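Local coordinates for protein MaoC-like dehydratase (Rhodospirillum rubrum, PDB 3EXZ) that probably acts as a lyase of the MaoC-like dehydratase family, adding water to or removing it from acyl-CoA-type substrates, at residues 75-80 and 140-146; 23-29 and 53-59. Numbering follows the deposited sequence.

Contact 1 (75-80 and 140-146); sequences LAQGII and VVVFRRP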
ATOM      1  N   LEU A  75       4.563   3.315 -18.588  1.00 43.97           N
ATOM      2  CA  LEU A  75       4.663   4.763 -18.689  1.00 40.59           C
ATOM      3  C   LEU A  75       6.103   5.217 -18.874  1.00 39.96           C
ATOM      4  O   LEU A  75       6.978   4.849 -18.090  1.00 40.35           O
ATOM      5  CB  LEU A  75       4.051   5.402 -17.442  1.00 37.58           C
ATOM      6  CG  LEU A  75       2.579   5.867 -17.437  1.00 36.99           C
ATOM      7  CD1 LEU A  75       1.745   5.192 -18.525  1.00 35.35           C
ATOM      8  CD2 LEU A  75       2.005   5.604 -16.051  1.00 30.64           C
ATOM      9  N   ALA A  76       6.345   6.033 -19.896  1.00 38.26           N
ATOM     10  CA  ALA A  76       7.699   6.492 -20.188  1.00 36.92           C
ATOM     11  C   ALA A  76       8.331   7.331 -19.091  1.00 36.98           C
ATOM     12  O   ALA A  76       9.532   7.211 -18.821  1.00 36.46           O
ATOM     13  CB  ALA A  76       7.717   7.260 -21.516  1.00 37.43           C
ATOM     14  N   GLN A  77       7.520   8.165 -18.447  1.00 35.24           N
ATOM     15  CA  GLN A  77       8.028   9.018 -17.387  1.00 35.66           C
ATOM     16  C   GLN A  77       7.807   8.479 -15.974  1.00 35.34           C
ATOM     17  O   GLN A  77       7.954   9.203 -14.987  1.00 34.91           O
ATOM     18  CB  GLN A  77       7.464  10.434 -17.541  1.00 36.32           C
ATOM     19  CG  GLN A  77       7.808  11.081 -18.878  1.00 41.95           C
ATOM     20  CD  GLN A  77       7.344  12.521 -18.950  1.00 40.10           C
ATOM     21  OE1 GLN A  77       6.154  12.805 -18.836  1.00 48.70           O
ATOM     22  NE2 GLN A  77       8.286  13.438 -19.134  1.00 46.10           N
ATOM     23  N   GLY A  78       7.456   7.202 -15.886  1.00 34.33           N
ATOM     24  CA  GLY A  78       7.281   6.587 -14.585  1.00 32.75           C
ATOM     25  C   GLY A  78       5.876   6.593 -14.047  1.00 33.14           C
ATOM     26  O   GLY A  78       4.970   7.143 -14.672  1.00 33.27           O
ATOM     27  N   ILE A  79       5.687   5.998 -12.876  1.00 33.70           N
ATOM     28  CA  ILE A  79       4.360   5.940 -12.279  1.00 32.48           C
ATOM     29  C   ILE A  79       4.367   6.776 -11.013  1.00 31.84           C
ATOM     30  O   ILE A  79       5.068   6.468 -10.053  1.00 29.01           O
ATOM     31  CB  ILE A  79       3.951   4.476 -11.982  1.00 32.50           C
ATOM     32  CG1 ILE A  79       3.950   3.664 -13.292  1.00 33.15           C
ATOM     33  CG2 ILE A  79       2.562   4.447 -11.324  1.00 33.67           C
ATOM     34  CD1 ILE A  79       3.841   2.167 -13.092  1.00 30.73           C
ATOM     35  N   ILE A  80       3.591   7.852 -11.026  1.00 33.44           N
ATOM     36  CA  ILE A  80       3.518   8.745  -9.883  1.00 35.92           C
ATOM     37  C   ILE A  80       2.093   8.743  -9.357  1.00 35.67           C
ATOM     38  O   ILE A  80       1.166   9.251  -9.996  1.00 35.84           O
ATOM     39  CB  ILE A  80       3.989  10.158 -10.282  1.00 37.16           C
ATOM     40  CG1 ILE A  80       5.486  10.117 -10.631  1.00 39.17           C
ATOM     41  CG2 ILE A  80       3.763  11.126  -9.139  1.00 40.92           C
ATOM     42  CD1 ILE A  80       6.028  11.442 -11.146  1.00 42.67           C
ATOM     43  N   VAL A 140      -3.061   8.293 -11.266  1.00 36.55           N
ATOM     44  CA  VAL A 140      -1.671   8.517 -11.630  1.00 38.82           C
ATOM     45  C   VAL A 140      -1.553   9.827 -12.405  1.00 38.27           C
ATOM     46  O   VAL A 140      -2.487  10.227 -13.103  1.00 36.81           O
ATOM     47  CB  VAL A 140      -1.164   7.301 -12.474  1.00 38.40           C
ATOM     48  CG1 VAL A 140       0.293   7.459 -12.834  1.00 44.72           C
ATOM     49  CG2 VAL A 140      -1.368   6.019 -11.683  1.00 40.66           C
ATOM     50  N   VAL A 141      -0.419  10.504 -12.249  1.00 38.30           N
ATOM     51  CA  VAL A 141      -0.179  11.763 -12.942  1.00 37.09           C
ATOM     52  C   VAL A 141       0.617  11.461 -14.204  1.00 37.52           C
ATOM     53  O   VAL A 141       1.767  11.016 -14.140  1.00 36.14           O
ATOM     54  CB  VAL A 141       0.630  12.759 -12.077  1.00 38.56           C
ATOM     55  CG1 VAL A 141       0.604  14.136 -12.727  1.00 37.37           C
ATOM     56  CG2 VAL A 141       0.058  12.814 -10.669  1.00 41.08           C
ATOM     57  N   VAL A 142      -0.004  11.706 -15.350  1.00 37.46           N
ATOM     58  CA  VAL A 142       0.635  11.453 -16.627  1.00 38.43           C
ATOM     59  C   VAL A 142       0.748  12.689 -17.514  1.00 40.40           C
ATOM     60  O   VAL A 142      -0.254  13.331 -17.844  1.00 41.85           O
ATOM     61  CB  VAL A 142      -0.127  10.368 -17.428  1.00 36.31           C
ATOM     62  CG1 VAL A 142       0.633  10.040 -18.704  1.00 35.26           C
ATOM     63  CG2 VAL A 142      -0.318   9.117 -16.579  1.00 35.16           C
ATOM     64  N   PHE A 143       1.978  13.013 -17.889  1.00 40.48           N
ATOM     65  CA  PHE A 143       2.259  14.148 -18.763  1.00 40.52           C
ATOM     66  C   PHE A 143       2.339  13.694 -20.232  1.00 41.31           C
ATOM     67  O   PHE A 143       2.587  12.521 -20.521  1.00 42.45           O
ATOM     68  CB  PHE A 143       3.613  14.773 -18.398  1.00 39.21           C
ATOM     69  CG  PHE A 143       3.630  15.459 -17.066  1.00 43.01           C
ATOM     70  CD1 PHE A 143       3.533  16.843 -16.982  1.00 48.24           C
ATOM     71  CD2 PHE A 143       3.763  14.726 -15.894  1.00 49.20           C
ATOM     72  CE1 PHE A 143       3.544  17.485 -15.742  1.00 49.16           C
ATOM     73  CE2 PHE A 143       3.774  15.359 -14.652  1.00 45.98           C
ATOM     74  CZ  PHE A 143       3.674  16.740 -14.578  1.00 45.59           C
ATOM     75  N   ARG A 144       2.104  14.617 -21.162  1.00 43.18           N
ATOM     76  CA  ARG A 144       2.247  14.270 -22.566  1.00 45.63           C
ATOM     77  C   ARG A 144       3.746  14.378 -22.901  1.00 45.94           C
ATOM     78  O   ARG A 144       4.515  14.995 -22.154  1.00 42.73           O
ATOM     79  CB  ARG A 144       1.375  15.168 -23.455  1.00 47.25           C
ATOM     80  CG  ARG A 144       1.253  16.612 -23.048  1.00 42.46           C
ATOM     81  CD  ARG A 144       0.004  17.223 -23.690  1.00 40.51           C
ATOM     82  NE  ARG A 144      -0.189  16.741 -25.056  1.00 39.14           N
ATOM     83  CZ  ARG A 144      -1.030  17.274 -25.940  1.00 36.66           C
ATOM     84  NH1 ARG A 144      -1.784  18.317 -25.613  1.00 37.62           N
ATOM     85  NH2 ARG A 144      -1.111  16.761 -27.162  1.00 36.12           N
ATOM     86  N   ARG A 145       4.166  13.734 -23.988  1.00 48.70           N
ATOM     87  CA  ARG A 145       5.571  13.741 -24.383  1.00 51.25           C
ATOM     88  C   ARG A 145       6.084  15.149 -24.568  1.00 51.83           C
ATOM     89  O   ARG A 145       5.450  15.972 -25.219  1.00 52.21           O
ATOM     90  CB  ARG A 145       5.799  12.943 -25.672  1.00 50.87           C
ATOM     91  CG  ARG A 145       4.937  13.363 -26.848  1.00 58.19           C
ATOM     92  CD  ARG A 145       3.749  12.429 -27.007  1.00 62.43           C
ATOM     93  NE  ARG A 145       4.167  11.032 -26.937  1.00 68.07           N
ATOM     94  CZ  ARG A 145       3.859  10.106 -27.839  1.00 72.42           C
ATOM     95  NH1 ARG A 145       3.113  10.422 -28.887  1.00 74.48           N
ATOM     96  NH2 ARG A 145       4.309   8.865 -27.694  1.00 75.10           N
ATOM     97  N   PRO A 146       7.246  15.449 -23.972  1.00 52.27           N
ATOM     98  CA  PRO A 146       7.845  16.779 -24.081  1.00 52.36           C
ATOM     99  C   PRO A 146       8.119  17.124 -25.539  1.00 52.22           C
ATOM    100  O   PRO A 146       8.161  16.238 -26.395  1.00 49.78           O
ATOM    101  CB  PRO A 146       9.161  16.640 -23.313  1.00 52.57           C
ATOM    102  CG  PRO A 146       8.923  15.523 -22.368  1.00 52.14           C
ATOM    103  CD  PRO A 146       8.075  14.556 -23.142  1.00 51.49           C
TER
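The loop 75-80 runs beside the end of strand 132-143 and meets it through one backbone bond and a row of side chains. I80 is paired with V140 (CA to CA 5.5 Å): V141 N donates to I80 O at 3.0 Å and 160°, and V140 CA approaches I80 O at 3.4 Å as a CA-H...O contact. All three valines hold the t rotamer, and their side chains alternate along the strand. V140 and V142 point to the face where L75 and I79 lie: L75 CD2 is 4.1 Å from V140 CG1 and 4.2 Å from V142 CG2, while I79 CG2 is 4.1 Å from V140 CG1. L75 does this with chi1 and chi2 outside the usual wells. On the other face I80 (mt) sets CG2 4.3 Å from V141 CG2. L75 to G78 forms a type I beta turn, closed by a long G78 N to L75 O bond of 3.3 Å; G78 has positive phi, where a CB would collide with the preceding carbonyl. Q77 leaves the turn with chi1 m and chi2 t, so OE1 packs 3.2 Å from F143 CB and NE2 3.9 Å from P146 CG. The CB of R144 points away from 75-80, and its NE makes a salt bridge with E6. The I80 O bond belongs to the antiparallel edge between strands 132-143 and 81-87 of the hot-dog sheet. Helix 57-72 covers the L75 and I79 face, with M65, L68 and V69 on I79, strand 116-126 flanks the valines on their other edge, and L49 and F38 of the second subunit pack on F143 and I80.

Contact 2 (23-29 and 53-59); sequences AAAIKAF and LAASGWH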
ATOM      1  N   ALA A  23       7.198 -18.748   0.428  1.00 39.14           N
ATOM      2  CA  ALA A  23       7.096 -18.666   1.874  1.00 38.06           C
ATOM      3  C   ALA A  23       8.159 -17.806   2.535  1.00 37.75           C
ATOM      4  O   ALA A  23       7.841 -16.930   3.338  1.00 35.77           O
ATOM      5  CB  ALA A  23       7.109 -20.072   2.468  1.00 38.69           C
ATOM      6  N   ALA A  24       9.419 -18.040   2.181  1.00 37.97           N
ATOM      7  CA  ALA A  24      10.526 -17.291   2.769  1.00 38.52           C
ATOM      8  C   ALA A  24      10.480 -15.797   2.454  1.00 37.84           C
ATOM      9  O   ALA A  24      10.900 -14.977   3.275  1.00 38.59           O
ATOM     10  CB  ALA A  24      11.865 -17.891   2.313  1.00 37.47           C
ATOM     11  N   ALA A  25       9.973 -15.449   1.270  1.00 36.19           N
ATOM     12  CA  ALA A  25       9.860 -14.046   0.854  1.00 33.60           C
ATOM     13  C   ALA A  25       8.706 -13.391   1.633  1.00 29.83           C
ATOM     14  O   ALA A  25       8.755 -12.210   1.961  1.00 28.87           O
ATOM     15  CB  ALA A  25       9.627 -13.960  -0.654  1.00 30.33           C
ATOM     16  N   ILE A  26       7.666 -14.166   1.923  1.00 30.55           N
ATOM     17  CA  ILE A  26       6.547 -13.660   2.708  1.00 29.41           C
ATOM     18  C   ILE A  26       7.073 -13.317   4.121  1.00 29.20           C
ATOM     19  O   ILE A  26       6.822 -12.220   4.628  1.00 30.18           O
ATOM     20  CB  ILE A  26       5.422 -14.713   2.781  1.00 27.14           C
ATOM     21  CG1 ILE A  26       4.784 -14.842   1.393  1.00 27.70           C
ATOM     22  CG2 ILE A  26       4.411 -14.330   3.845  1.00 25.41           C
ATOM     23  CD1 ILE A  26       3.699 -15.904   1.277  1.00 23.40           C
ATOM     24  N   LYS A  27       7.830 -14.235   4.732  1.00 26.86           N
ATOM     25  CA  LYS A  27       8.381 -14.033   6.083  1.00 28.67           C
ATOM     26  C   LYS A  27       9.435 -12.929   6.138  1.00 29.17           C
ATOM     27  O   LYS A  27       9.490 -12.155   7.102  1.00 28.14           O
ATOM     28  CB  LYS A  27       8.960 -15.350   6.601  1.00 29.08           C
ATOM     29  CG  LYS A  27       7.933 -16.467   6.646  1.00 34.06           C
ATOM     30  CD  LYS A  27       8.536 -17.766   7.141  1.00 46.76           C
ATOM     31  CE  LYS A  27       7.472 -18.844   7.241  1.00 44.58           C
ATOM     32  NZ  LYS A  27       8.052 -20.197   7.452  1.00 50.15           N
ATOM     33  N   ALA A  28      10.282 -12.867   5.113  1.00 26.78           N
ATOM     34  CA  ALA A  28      11.301 -11.819   5.031  1.00 29.24           C
ATOM     35  C   ALA A  28      10.597 -10.442   4.989  1.00 28.10           C
ATOM     36  O   ALA A  28      10.926  -9.554   5.777  1.00 29.86           O
ATOM     37  CB  ALA A  28      12.176 -12.022   3.776  1.00 30.91           C
ATOM     38  N   PHE A  29       9.636 -10.247   4.086  1.00 25.85           N
ATOM     39  CA  PHE A  29       8.941  -8.956   4.049  1.00 27.19           C
ATOM     40  C   PHE A  29       8.133  -8.698   5.338  1.00 26.35           C
ATOM     41  O   PHE A  29       8.190  -7.609   5.908  1.00 26.66           O
ATOM     42  CB  PHE A  29       7.981  -8.872   2.872  1.00 25.68           C
ATOM     43  CG  PHE A  29       7.328  -7.525   2.697  1.00 24.39           C
ATOM     44  CD1 PHE A  29       7.850  -6.597   1.806  1.00 19.79           C
ATOM     45  CD2 PHE A  29       6.217  -7.173   3.465  1.00 20.55           C
ATOM     46  CE1 PHE A  29       7.229  -5.356   1.629  1.00 21.72           C
ATOM     47  CE2 PHE A  29       5.594  -5.939   3.294  1.00 18.72           C
ATOM     48  CZ  PHE A  29       6.114  -5.019   2.393  1.00 16.87           C
ATOM     49  N   LEU A  53      -0.481 -19.740   6.119  1.00 37.81           N
ATOM     50  CA  LEU A  53       0.375 -18.621   5.771  1.00 35.13           C
ATOM     51  C   LEU A  53      -0.251 -17.770   4.674  1.00 34.10           C
ATOM     52  O   LEU A  53      -0.755 -18.291   3.680  1.00 33.63           O
ATOM     53  CB  LEU A  53       1.751 -19.109   5.276  1.00 33.48           C
ATOM     54  CG  LEU A  53       3.047 -18.582   5.928  1.00 35.80           C
ATOM     55  CD1 LEU A  53       4.106 -18.361   4.841  1.00 29.06           C
ATOM     56  CD2 LEU A  53       2.784 -17.293   6.696  1.00 31.82           C
ATOM     57  N   ALA A  54      -0.262 -16.461   4.885  1.00 32.59           N
ATOM     58  CA  ALA A  54      -0.735 -15.540   3.865  1.00 33.14           C
ATOM     59  C   ALA A  54       0.272 -14.397   3.853  1.00 32.59           C
ATOM     60  O   ALA A  54       0.963 -14.143   4.847  1.00 32.68           O
ATOM     61  CB  ALA A  54      -2.126 -15.022   4.163  1.00 35.36           C
ATOM     62  N   ALA A  55       0.401 -13.735   2.713  1.00 30.40           N
ATOM     63  CA  ALA A  55       1.319 -12.617   2.621  1.00 27.94           C
ATOM     64  C   ALA A  55       0.615 -11.364   3.148  1.00 27.06           C
ATOM     65  O   ALA A  55      -0.617 -11.278   3.162  1.00 27.43           O
ATOM     66  CB  ALA A  55       1.747 -12.407   1.156  1.00 28.31           C
ATOM     67  N   SER A  56       1.403 -10.417   3.634  1.00 27.09           N
ATOM     68  CA  SER A  56       0.864  -9.144   4.087  1.00 25.38           C
ATOM     69  C   SER A  56       0.236  -8.449   2.854  1.00 26.40           C
ATOM     70  O   SER A  56       0.771  -8.536   1.739  1.00 26.15           O
ATOM     71  CB  SER A  56       2.006  -8.264   4.605  1.00 23.76           C
ATOM     72  OG  SER A  56       1.594  -6.920   4.783  1.00 26.13           O
ATOM     73  N   GLY A  57      -0.901  -7.785   3.055  1.00 26.87           N
ATOM     74  CA  GLY A  57      -1.538  -7.045   1.980  1.00 25.27           C
ATOM     75  C   GLY A  57      -0.532  -6.021   1.454  1.00 26.88           C
ATOM     76  O   GLY A  57      -0.533  -5.702   0.260  1.00 25.76           O
ATOM     77  N   TRP A  58       0.354  -5.535   2.335  1.00 25.03           N
ATOM     78  CA  TRP A  58       1.369  -4.545   1.958  1.00 25.52           C
ATOM     79  C   TRP A  58       2.519  -5.144   1.161  1.00 24.03           C
ATOM     80  O   TRP A  58       3.222  -4.441   0.438  1.00 23.92           O
ATOM     81  CB  TRP A  58       1.848  -3.810   3.204  1.00 23.96           C
ATOM     82  CG  TRP A  58       0.699  -3.150   3.859  1.00 24.73           C
ATOM     83  CD1 TRP A  58       0.090  -3.524   5.025  1.00 21.66           C
ATOM     84  CD2 TRP A  58      -0.043  -2.045   3.349  1.00 22.99           C
ATOM     85  NE1 TRP A  58      -0.983  -2.706   5.280  1.00 21.49           N
ATOM     86  CE2 TRP A  58      -1.082  -1.779   4.272  1.00 20.56           C
ATOM     87  CE3 TRP A  58       0.086  -1.221   2.222  1.00 20.36           C
ATOM     88  CZ2 TRP A  58      -2.010  -0.747   4.083  1.00 22.41           C
ATOM     89  CZ3 TRP A  58      -0.837  -0.191   2.033  1.00 22.40           C
ATOM     90  CH2 TRP A  58      -1.868   0.036   2.959  1.00 24.28           C
ATOM     91  N   HIS A  59       2.685  -6.458   1.282  1.00 26.54           N
ATOM     92  CA  HIS A  59       3.711  -7.172   0.529  1.00 24.99           C
ATOM     93  C   HIS A  59       3.119  -7.359  -0.892  1.00 22.45           C
ATOM     94  O   HIS A  59       3.801  -7.146  -1.898  1.00 24.52           O
ATOM     95  CB  HIS A  59       4.012  -8.514   1.198  1.00 23.50           C
ATOM     96  CG  HIS A  59       5.079  -9.302   0.512  1.00 24.46           C
ATOM     97  ND1 HIS A  59       5.289 -10.638   0.769  1.00 27.74           N
ATOM     98  CD2 HIS A  59       6.014  -8.941  -0.400  1.00 26.46           C
ATOM     99  CE1 HIS A  59       6.307 -11.069   0.045  1.00 23.55           C
ATOM    100  NE2 HIS A  59       6.766 -10.058  -0.672  1.00 29.05           N
TER
HETATM  101  O   HOH W   1       4.279 -10.870   3.521  1.00 19.49           O
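Helix 23-33 lies against the loop 53-56 and the first turn of helix 57-72, with side-chain packing and one water but no direct hydrogen bond. A23 begins the contact, its CB 4.2 Å from L53 CD1. A25 O, already bonded by F29 N within the helix, lies 3.3 Å from H59 CE1. I26 fills the middle: CG1 is 3.9 Å from A55 CB and CG2 3.6 Å from A54 O, while its carbonyl O accepts from a water (3.1 Å) that also accepts from S56 N (2.9 Å) and sits 2.9 Å from H59 ND1, bridging helix, loop and imidazole. K27 lays CE 4.2 Å from L53 CD1 and sends NZ to a salt bridge with E42. F29 closes the row in an offset stack on H59, centroids 4.6 Å apart and planes at 8°; F29 CB lies over the imidazole and H59 CA over the phenyl face. F29 CE2 also reaches W58 CB at 4.3 Å. S56 N-caps helix 57-72, OG accepting from W58 N at 3.1 Å and bonding D34. P94 packs on I26 and L53, and F29 meets F29 of the second subunit, all at the N-terminal end of helix 57-72, the long helix on which the hot-dog sheet packs.

How the contacts relate
From the N terminus, strand 13-20 leads into helix 23-33, where contact 2 opens; it closes a loop of 23 residues, including the short helices 37-40 and 42-46, when the chain returns at 53-59. Helix 57-72 then carries the chain across to 75-80, where contact 1 opens. Strands 81-87, 97-109, 116-126 and most of 132-143 follow before 140-146 closes it. The two loops are thus in series, neither nesting nor crossing. Their centres are 30 Å apart, on opposite sides of the chain's centre: contact 2 ties helix 23-33 to the loop 53-56 and the start of helix 57-72, contact 1 ties the loop beyond that helix's end to the sheet. Both touch the second subunit.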